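Local coordinates for extracellular solute-binding protein, family 5 (Chelativorans sp., PDB 6WM6) that binds EDTA in the periplasm, probably as the solute-binding component of an ABC transporter that takes the chelator up, at residues 353-367 with 512-526. Residues are numbered along the deposited sequence; the frame is centred on the assembly and turned at random.
Sequences SVMFLPNQAGYADRR and SEADELAMDYAALFP. With EDO (1,2-ethanediol), chain E.
Ser512 lies against one face of the Arg366 guanidinium through its CB. Its hydroxyl bonds to the backbone O of Ala508. The methyl of Ala514 meets the end of Met355.

Asp515 CG stands anti to the backbone N (chi1 -159°), which turns the carboxylate to the loop 353-356. Asp515 OD1 takes the backbone N of Val354 on its syn lone pair, at 3.1 Å. Asp515 OD2 accepts twice: from Ser353 OG at 2.6 Å, on the syn side but tilted well out of the carboxylate plane, and from Arg366 NH1 at 2.8 Å, a salt bridge on the anti lone pair. Ser353 OG in turn accepts from the backbone N of Met355 and of Phe356, an ST turn and ST motif.

Glu516 OE2 receives Arg366 NE at 2.9 Å from above the carboxylate plane, a second salt bridge, while Glu516 OE1 forms one with Arg370. Arg366 thus joins the two carboxylates, a knob among Ser512, Asp515, Glu516 and Met519. Its NH1 and NH2 both grip Gly362 O end-on, which helps fix how the guanidinium is turned. An alanine in place of Arg366 would probably leave Asp515 without its counter-charge and Gly362 O without its two donors.

The methyl of Ala518 and the sulfur of Met519 pack on Val354, with Met519 SD 3.6 Å from Val354 CG1. Leu524 closes over Val354 CG1 from the strand. The Phe525 ring runs beside the aliphatic part of Arg367, whose bent chain brings NH1 to Pro526 O at 2.8 Å.

Val354 and the loop around it thus sit between helix 504-521 and the start of strand 524-537. Arg366 and Arg367 open helix 366-369, which the buried salt-bridge network ties to helix 504-521 in this family 5 solute-binding protein. Trp306 of strand 305-311 touches Val354 and Pro526, and helix 489-499 packs on Ala514.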
loop_
_atom_site.group_PDB
_atom_site.type_symbol
_atom_site.label_atom_id
_atom_site.label_comp_id
_atom_site.label_asym_id
_atom_site.label_seq_id
_atom_site.Cartn_x
_atom_site.Cartn_y
_atom_site.Cartn_z
ATOM N N SER A 353 -3.075 16.861 -0.447
ATOM C CA SER A 353 -4.218 16.236 -1.099
ATOM C C SER A 353 -4.526 14.943 -0.359
ATOM O O SER A 353 -3.647 14.343 0.248
ATOM C CB SER A 353 -3.807 15.894 -2.537
ATOM O OG SER A 353 -4.732 15.036 -3.190
ATOM N N VAL A 354 -5.786 14.509 -0.427
ATOM C CA VAL A 354 -6.179 13.199 0.106
ATOM C C VAL A 354 -6.439 12.197 -1.001
ATOM O O VAL A 354 -6.877 11.073 -0.721
ATOM C CB VAL A 354 -7.347 13.273 1.106
ATOM C CG1 VAL A 354 -6.923 14.013 2.358
ATOM C CG2 VAL A 354 -8.581 13.898 0.493
ATOM N N MET A 355 -6.145 12.548 -2.244
ATOM C CA MET A 355 -6.365 11.639 -3.358
ATOM C C MET A 355 -5.168 11.431 -4.263
ATOM O O MET A 355 -5.164 10.449 -5.029
ATOM C CB MET A 355 -7.559 12.077 -4.188
ATOM C CG MET A 355 -8.836 11.936 -3.347
ATOM S SD MET A 355 -10.304 12.264 -4.270
ATOM C CE MET A 355 -11.480 12.272 -2.924
ATOM N N PHE A 356 -4.160 12.288 -4.192
ATOM C CA PHE A 356 -2.990 12.221 -5.055
ATOM C C PHE A 356 -1.735 12.432 -4.221
ATOM O O PHE A 356 -1.675 13.338 -3.387
ATOM C CB PHE A 356 -3.018 13.361 -6.091
ATOM C CG PHE A 356 -4.282 13.421 -6.910
ATOM C CD1 PHE A 356 -4.484 12.547 -7.976
ATOM C CD2 PHE A 356 -5.244 14.366 -6.643
ATOM C CE1 PHE A 356 -5.634 12.638 -8.750
ATOM C CE2 PHE A 356 -6.399 14.451 -7.412
ATOM C CZ PHE A 356 -6.585 13.587 -8.465
ATOM N N LEU A 357 -0.713 11.617 -4.484
ATOM C CA LEU A 357 0.619 11.892 -3.958
ATOM C C LEU A 357 1.194 13.107 -4.676
ATOM O O LEU A 357 0.759 13.452 -5.788
ATOM C CB LEU A 357 1.529 10.693 -4.185
ATOM C CG LEU A 357 1.134 9.388 -3.485
ATOM C CD1 LEU A 357 2.026 8.248 -4.025
ATOM C CD2 LEU A 357 1.253 9.479 -1.990
ATOM N N PRO A 358 2.219 13.744 -4.098
ATOM C CA PRO A 358 2.770 14.963 -4.720
ATOM C C PRO A 358 3.283 14.765 -6.130
ATOM O O PRO A 358 3.343 15.759 -6.884
ATOM C CB PRO A 358 3.898 15.363 -3.752
ATOM C CG PRO A 358 3.376 14.898 -2.414
ATOM C CD PRO A 358 2.712 13.558 -2.715
ATOM N N ASN A 359 3.649 13.552 -6.525
ATOM C CA ASN A 359 4.152 13.306 -7.868
ATOM C C ASN A 359 3.096 12.817 -8.858
ATOM O O ASN A 359 3.423 12.582 -10.025
ATOM C CB ASN A 359 5.315 12.308 -7.842
ATOM C CG ASN A 359 4.903 10.949 -7.362
ATOM O OD1 ASN A 359 4.276 10.817 -6.313
ATOM N ND2 ASN A 359 5.273 9.911 -8.115
ATOM N N GLN A 360 1.848 12.650 -8.440
ATOM C CA GLN A 360 0.805 12.149 -9.331
ATOM C C GLN A 360 0.069 13.280 -10.015
ATOM O O GLN A 360 -0.160 14.353 -9.449
ATOM C CB GLN A 360 -0.173 11.281 -8.563
ATOM C CG GLN A 360 0.392 9.915 -8.182
ATOM C CD GLN A 360 -0.597 9.086 -7.421
ATOM O OE1 GLN A 360 -1.089 9.483 -6.353
ATOM N NE2 GLN A 360 -0.898 7.896 -7.934
ATOM N N ALA A 361 -0.349 13.015 -11.256
ATOM C CA ALA A 361 -1.180 13.972 -11.984
ATOM C C ALA A 361 -2.415 14.322 -11.159
ATOM O O ALA A 361 -3.016 13.466 -10.529
ATOM C CB ALA A 361 -1.617 13.373 -13.323
ATOM N N GLY A 362 -2.788 15.596 -11.160
ATOM C CA GLY A 362 -3.907 16.076 -10.393
ATOM C C GLY A 362 -3.542 16.645 -9.034
ATOM O O GLY A 362 -4.354 17.354 -8.435
ATOM N N TYR A 363 -2.339 16.381 -8.552
ATOM C CA TYR A 363 -1.956 16.834 -7.221
ATOM C C TYR A 363 -1.981 18.358 -7.148
ATOM O O TYR A 363 -1.550 19.051 -8.070
ATOM C CB TYR A 363 -0.526 16.367 -6.859
ATOM C CG TYR A 363 -0.114 16.936 -5.544
ATOM C CD1 TYR A 363 -0.540 16.355 -4.366
ATOM C CD2 TYR A 363 0.651 18.102 -5.461
ATOM C CE1 TYR A 363 -0.221 16.909 -3.149
ATOM C CE2 TYR A 363 0.982 18.665 -4.244
ATOM C CZ TYR A 363 0.529 18.055 -3.083
ATOM O OH TYR A 363 0.824 18.598 -1.847
ATOM N N ALA A 364 -2.460 18.873 -6.012
ATOM C CA ALA A 364 -2.318 20.277 -5.645
ATOM C C ALA A 364 -2.455 20.353 -4.132
ATOM O O ALA A 364 -3.001 19.451 -3.506
ATOM C CB ALA A 364 -3.389 21.157 -6.315
ATOM N N ASP A 365 -1.968 21.457 -3.553
ATOM C CA ASP A 365 -2.050 21.678 -2.102
ATOM C C ASP A 365 -3.430 22.259 -1.760
ATOM O O ASP A 365 -3.615 23.441 -1.448
ATOM C CB ASP A 365 -0.920 22.562 -1.593
ATOM C CG ASP A 365 -0.945 22.690 -0.078
ATOM O OD1 ASP A 365 -1.732 21.955 0.549
ATOM O OD2 ASP A 365 -0.180 23.513 0.463
ATOM N N ARG A 366 -4.425 21.380 -1.806
ATOM C CA ARG A 366 -5.796 21.730 -1.465
ATOM C C ARG A 366 -5.965 21.939 0.038
ATOM O O ARG A 366 -6.845 22.700 0.464
ATOM C CB ARG A 366 -6.720 20.649 -2.015
ATOM C CG ARG A 366 -6.644 20.631 -3.541
ATOM C CD ARG A 366 -7.517 19.573 -4.271
ATOM N NE ARG A 366 -7.327 19.796 -5.702
ATOM C CZ ARG A 366 -6.597 19.036 -6.517
ATOM N NH1 ARG A 366 -6.068 17.902 -6.102
ATOM N NH2 ARG A 366 -6.416 19.415 -7.769
ATOM N N ARG A 367 -5.118 21.304 0.839
ATOM C CA ARG A 367 -5.052 21.530 2.283
ATOM C C ARG A 367 -4.716 22.985 2.597
ATOM O O ARG A 367 -5.473 23.687 3.280
ATOM C CB ARG A 367 -3.975 20.575 2.827
ATOM C CG ARG A 367 -3.727 20.608 4.325
ATOM C CD ARG A 367 -2.531 19.718 4.674
ATOM N NE ARG A 367 -1.258 20.339 4.355
ATOM C CZ ARG A 367 -0.081 19.875 4.721
ATOM N NH1 ARG A 367 0.014 18.746 5.387
ATOM N NH2 ARG A 367 1.028 20.558 4.435
ATOM N N SER A 512 -10.020 15.473 -9.365
ATOM C CA SER A 512 -9.632 16.676 -8.638
ATOM C C SER A 512 -10.828 17.341 -7.956
ATOM O O SER A 512 -10.685 17.875 -6.856
ATOM C CB SER A 512 -8.940 17.675 -9.579
ATOM O OG SER A 512 -7.687 17.176 -9.993
ATOM N N GLU A 513 -12.002 17.339 -8.601
ATOM C CA GLU A 513 -13.185 17.939 -7.992
ATOM C C GLU A 513 -13.571 17.232 -6.705
ATOM O O GLU A 513 -14.002 17.877 -5.731
ATOM C CB GLU A 513 -14.344 17.943 -8.994
ATOM C CG GLU A 513 -15.534 18.738 -8.492
ATOM C CD GLU A 513 -16.749 18.689 -9.410
ATOM O OE1 GLU A 513 -16.705 18.027 -10.477
ATOM O OE2 GLU A 513 -17.773 19.326 -9.055
ATOM N N ALA A 514 -13.431 15.911 -6.665
ATOM C CA ALA A 514 -13.734 15.172 -5.444
ATOM C C ALA A 514 -12.722 15.483 -4.353
ATOM O O ALA A 514 -13.084 15.569 -3.185
ATOM C CB ALA A 514 -13.761 13.673 -5.722
ATOM N N ASP A 515 -11.455 15.667 -4.709
ATOM C CA ASP A 515 -10.445 16.056 -3.735
ATOM C C ASP A 515 -10.797 17.396 -3.108
ATOM O O ASP A 515 -10.667 17.577 -1.885
ATOM C CB ASP A 515 -9.076 16.094 -4.420
ATOM C CG ASP A 515 -7.890 15.998 -3.478
ATOM O OD1 ASP A 515 -8.004 15.521 -2.320
ATOM O OD2 ASP A 515 -6.788 16.386 -3.919
ATOM N N GLU A 516 -11.261 18.354 -3.916
ATOM C CA GLU A 516 -11.678 19.655 -3.386
ATOM C C GLU A 516 -12.812 19.483 -2.386
ATOM O O GLU A 516 -12.773 20.036 -1.282
ATOM C CB GLU A 516 -12.116 20.576 -4.537
ATOM C CG GLU A 516 -11.051 20.850 -5.607
ATOM C CD GLU A 516 -10.034 21.908 -5.265
ATOM O OE1 GLU A 516 -10.189 22.604 -4.250
ATOM O OE2 GLU A 516 -9.057 22.071 -6.054
ATOM N N LEU A 517 -13.846 18.730 -2.757
ATOM C CA LEU A 517 -14.996 18.539 -1.865
ATOM C C LEU A 517 -14.594 17.784 -0.608
ATOM O O LEU A 517 -15.091 18.071 0.482
ATOM C CB LEU A 517 -16.104 17.807 -2.608
ATOM C CG LEU A 517 -16.751 18.564 -3.768
ATOM C CD1 LEU A 517 -17.703 17.661 -4.537
ATOM C CD2 LEU A 517 -17.478 19.817 -3.284
ATOM N N ALA A 518 -13.732 16.788 -0.729
ATOM C CA ALA A 518 -13.298 16.045 0.445
ATOM C C ALA A 518 -12.538 16.952 1.404
ATOM O O ALA A 518 -12.706 16.864 2.620
ATOM C CB ALA A 518 -12.442 14.866 0.010
ATOM N N MET A 519 -11.695 17.842 0.882
ATOM C CA MET A 519 -10.998 18.772 1.746
ATOM C C MET A 519 -11.937 19.807 2.348
ATOM O O MET A 519 -11.730 20.202 3.504
ATOM C CB MET A 519 -9.858 19.415 0.980
ATOM C CG MET A 519 -8.777 18.403 0.600
ATOM S SD MET A 519 -8.189 17.367 1.981
ATOM C CE MET A 519 -7.574 18.699 2.933
ATOM N N ASP A 520 -12.980 20.219 1.627
ATOM C CA ASP A 520 -13.973 21.107 2.205
ATOM C C ASP A 520 -14.580 20.502 3.471
ATOM O O ASP A 520 -14.918 21.222 4.422
ATOM C CB ASP A 520 -15.114 21.368 1.204
ATOM C CG ASP A 520 -14.721 22.256 0.045
ATOM O OD1 ASP A 520 -13.690 22.960 0.099
ATOM O OD2 ASP A 520 -15.499 22.243 -0.946
ATOM N N TYR A 521 -14.764 19.167 3.498
ATOM C CA TYR A 521 -15.454 18.504 4.602
ATOM C C TYR A 521 -14.570 18.366 5.837
ATOM O O TYR A 521 -15.091 18.183 6.940
ATOM C CB TYR A 521 -15.926 17.128 4.110
ATOM C CG TYR A 521 -16.847 16.377 5.025
ATOM C CD1 TYR A 521 -18.135 16.841 5.275
ATOM C CD2 TYR A 521 -16.446 15.194 5.632
ATOM C CE1 TYR A 521 -19.000 16.137 6.136
ATOM C CE2 TYR A 521 -17.294 14.495 6.467
ATOM C CZ TYR A 521 -18.549 14.960 6.710
ATOM O OH TYR A 521 -19.386 14.253 7.565
ATOM N N ALA A 522 -13.246 18.422 5.669
ATOM C CA ALA A 522 -12.300 18.510 6.777
ATOM C C ALA A 522 -12.373 17.322 7.733
ATOM O O ALA A 522 -12.215 17.472 8.945
ATOM C CB ALA A 522 -12.455 19.834 7.535
ATOM N N ALA A 523 -12.593 16.122 7.198
ATOM C CA ALA A 523 -12.546 14.894 7.981
ATOM C C ALA A 523 -11.251 14.107 7.798
ATOM O O ALA A 523 -11.040 13.095 8.489
ATOM C CB ALA A 523 -13.756 13.997 7.669
ATOM N N LEU A 524 -10.376 14.546 6.909
ATOM C CA LEU A 524 -9.124 13.826 6.636
ATOM C C LEU A 524 -8.049 14.849 6.286
ATOM O O LEU A 524 -8.177 15.600 5.304
ATOM C CB LEU A 524 -9.321 12.800 5.521
ATOM C CG LEU A 524 -8.142 11.880 5.236
ATOM C CD1 LEU A 524 -7.808 11.040 6.436
ATOM C CD2 LEU A 524 -8.496 10.986 4.039
ATOM N N PHE A 525 -7.007 14.894 7.110
ATOM C CA PHE A 525 -5.908 15.858 6.980
ATOM C C PHE A 525 -4.646 15.131 6.557
ATOM O O PHE A 525 -4.094 14.359 7.347
ATOM C CB PHE A 525 -5.711 16.522 8.347
ATOM C CG PHE A 525 -4.583 17.528 8.419
ATOM C CD1 PHE A 525 -4.730 18.817 7.933
ATOM C CD2 PHE A 525 -3.395 17.206 9.053
ATOM C CE1 PHE A 525 -3.719 19.748 8.057
ATOM C CE2 PHE A 525 -2.363 18.130 9.143
ATOM C CZ PHE A 525 -2.528 19.409 8.654
ATOM N N PRO A 526 -4.199 15.315 5.322
ATOM C CA PRO A 526 -2.966 14.655 4.878
ATOM C C PRO A 526 -1.756 15.362 5.452
ATOM O O PRO A 526 -1.763 16.584 5.635
ATOM C CB PRO A 526 -3.022 14.810 3.350
ATOM C CG PRO A 526 -3.749 16.148 3.137
ATOM C CD PRO A 526 -4.725 16.262 4.311
HETATM C C1 EDO E . 4.933 7.106 -5.766
HETATM O O1 EDO E . 6.200 7.413 -6.356
HETATM C C2 EDO E . 5.189 6.320 -4.481
HETATM O O2 EDO E . 6.310 5.468 -4.759
#